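Local coordinates for protein bacillaene synthase dehydratase PksH (Bacillus subtilis, PDB 3HP0) that dehydrates the (S)-3-hydroxy-3-methylglutaryl group tethered to PksL to a 3-methylglutaconyl moiety during synthesis of the antibiotic bacillaene, at residues 102-107 / 122-127. Residues are numbered along the deposited sequence; the frame is centred on the assembly and turned at random.
Sequences VTISHV and TDIAIA
With chi1 at 61°, T103 holds OG1 between its own backbone N and carbonyl carbon, where it accepts the backbone N-H of D123; D123 turns CG anti to its carbonyl carbon (chi1 -67°) and brings the carboxylate back onto T103. The two bonds run in opposite senses: D123 N to T103 OG1 is 2.9 Å, and T103 N to D123 OD2 is 2.7 Å and nearly straight, using the anti lone pair of that oxygen. At this N-terminal end of the strand pair OD2 also forms a salt bridge with K211, which would be expected to favour the ionised carboxylate, and T103 OG1 bonds to L96 O.

Beyond this reciprocal pair the parallel strands 102-107 and 124-127 are zipped by backbone bonds from I124 N to T103 O through to V107 N and I126 O (2.8 Å). On one face, I104 and I124 lie side by side, CG1 of the former 4.1 Å from CB of the latter, and I126 sets CG1 obliquely against the H106 ring, 3.6 Å from ND1. The other face carries S105, whose OG shares a 2.9 Å hydrogen bond with T122 OG1, while V107 CG2 meets A127 CB; S105, V107 and A125 touch V119 of helix 115-121.

The contact thus joins the last two parallel strands of the crotonase-fold sheet in a right-handed beta-alpha-beta crossover through helix 115-121. Buried H106 ND1 finds no polar partner and faces aliphatic carbon, whereas NE2 bonds to D189, consistent with a neutral imidazole that carries its proton on NE2.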
loop_
_atom_site.group_PDB
_atom_site.type_symbol
_atom_site.label_atom_id
_atom_site.label_comp_id
_atom_site.label_asym_id
_atom_site.label_seq_id
_atom_site.Cartn_x
_atom_site.Cartn_y
_atom_site.Cartn_z
ATOM N N VAL A 102 7.625 -14.118 -0.905
ATOM C CA VAL A 102 7.876 -12.980 -1.759
ATOM C C VAL A 102 6.528 -12.351 -2.057
ATOM O O VAL A 102 5.627 -13.023 -2.568
ATOM C CB VAL A 102 8.577 -13.441 -3.056
ATOM C CG1 VAL A 102 8.641 -12.309 -4.066
ATOM C CG2 VAL A 102 9.991 -13.939 -2.709
ATOM N N THR A 103 6.370 -11.075 -1.697
ATOM C CA THR A 103 5.108 -10.397 -1.945
ATOM C C THR A 103 5.209 -9.585 -3.224
ATOM O O THR A 103 6.257 -9.019 -3.526
ATOM C CB THR A 103 4.691 -9.507 -0.748
ATOM O OG1 THR A 103 5.673 -8.494 -0.524
ATOM C CG2 THR A 103 4.556 -10.364 0.516
ATOM N N ILE A 104 4.112 -9.552 -3.973
ATOM C CA ILE A 104 4.063 -8.850 -5.249
ATOM C C ILE A 104 2.809 -8.025 -5.435
ATOM O O ILE A 104 1.707 -8.495 -5.177
ATOM C CB ILE A 104 4.080 -9.824 -6.461
ATOM C CG1 ILE A 104 5.226 -10.819 -6.346
ATOM C CG2 ILE A 104 4.205 -9.031 -7.763
ATOM C CD1 ILE A 104 5.243 -11.811 -7.484
ATOM N N SER A 105 2.999 -6.801 -5.909
ATOM C CA SER A 105 1.897 -5.903 -6.213
ATOM C C SER A 105 1.681 -5.987 -7.715
ATOM O O SER A 105 2.644 -5.992 -8.500
ATOM C CB SER A 105 2.244 -4.454 -5.873
ATOM O OG SER A 105 2.058 -4.194 -4.503
ATOM N N HIS A 106 0.420 -6.064 -8.109
ATOM C CA HIS A 106 0.076 -6.109 -9.520
ATOM C C HIS A 106 -0.840 -4.909 -9.687
ATOM O O HIS A 106 -2.009 -4.942 -9.301
ATOM C CB HIS A 106 -0.637 -7.415 -9.858
ATOM C CG HIS A 106 -1.001 -7.540 -11.301
ATOM N ND1 HIS A 106 -0.269 -6.943 -12.303
ATOM C CD2 HIS A 106 -2.012 -8.198 -11.914
ATOM C CE1 HIS A 106 -0.815 -7.223 -13.471
ATOM N NE2 HIS A 106 -1.874 -7.984 -13.263
ATOM N N VAL A 107 -0.289 -3.845 -10.259
ATOM C CA VAL A 107 -1.016 -2.602 -10.419
ATOM C C VAL A 107 -1.517 -2.230 -11.807
ATOM O O VAL A 107 -0.805 -2.358 -12.805
ATOM C CB VAL A 107 -0.164 -1.413 -9.908
ATOM C CG1 VAL A 107 -0.931 -0.645 -8.861
ATOM C CG2 VAL A 107 1.151 -1.911 -9.335
ATOM N N THR A 122 5.411 -4.173 -0.940
ATOM C CA THR A 122 5.606 -5.481 -1.530
ATOM C C THR A 122 7.045 -5.629 -1.987
ATOM O O THR A 122 7.699 -4.643 -2.330
ATOM C CB THR A 122 4.617 -5.739 -2.718
ATOM O OG1 THR A 122 4.821 -4.788 -3.778
ATOM C CG2 THR A 122 3.169 -5.643 -2.215
ATOM N N ASP A 123 7.548 -6.859 -1.953
ATOM C CA ASP A 123 8.920 -7.148 -2.369
ATOM C C ASP A 123 9.120 -6.817 -3.844
ATOM O O ASP A 123 10.213 -6.431 -4.254
ATOM C CB ASP A 123 9.239 -8.630 -2.184
ATOM C CG ASP A 123 9.263 -9.050 -0.730
ATOM O OD1 ASP A 123 10.072 -8.486 0.041
ATOM O OD2 ASP A 123 8.482 -9.953 -0.366
ATOM N N ILE A 124 8.051 -6.996 -4.625
ATOM C CA ILE A 124 8.061 -6.758 -6.061
ATOM C C ILE A 124 6.757 -6.134 -6.532
ATOM O O ILE A 124 5.665 -6.628 -6.224
ATOM C CB ILE A 124 8.260 -8.071 -6.832
ATOM C CG1 ILE A 124 9.608 -8.682 -6.446
ATOM C CG2 ILE A 124 8.138 -7.822 -8.347
ATOM C CD1 ILE A 124 9.921 -9.960 -7.163
ATOM N N ALA A 125 6.872 -5.058 -7.300
ATOM C CA ALA A 125 5.696 -4.367 -7.806
ATOM C C ALA A 125 5.729 -4.290 -9.329
ATOM O O ALA A 125 6.664 -3.741 -9.907
ATOM C CB ALA A 125 5.616 -2.963 -7.206
ATOM N N ILE A 126 4.705 -4.844 -9.967
ATOM C CA ILE A 126 4.618 -4.824 -11.427
ATOM C C ILE A 126 3.364 -4.076 -11.892
ATOM O O ILE A 126 2.376 -3.975 -11.170
ATOM C CB ILE A 126 4.578 -6.253 -12.003
ATOM C CG1 ILE A 126 3.260 -6.922 -11.637
ATOM C CG2 ILE A 126 5.721 -7.076 -11.437
ATOM C CD1 ILE A 126 3.121 -8.294 -12.207
ATOM N N ALA A 127 3.397 -3.553 -13.106
ATOM C CA ALA A 127 2.236 -2.827 -13.595
ATOM C C ALA A 127 2.137 -2.849 -15.113
ATOM O O ALA A 127 2.972 -3.453 -15.791
ATOM C CB ALA A 127 2.297 -1.381 -13.090
#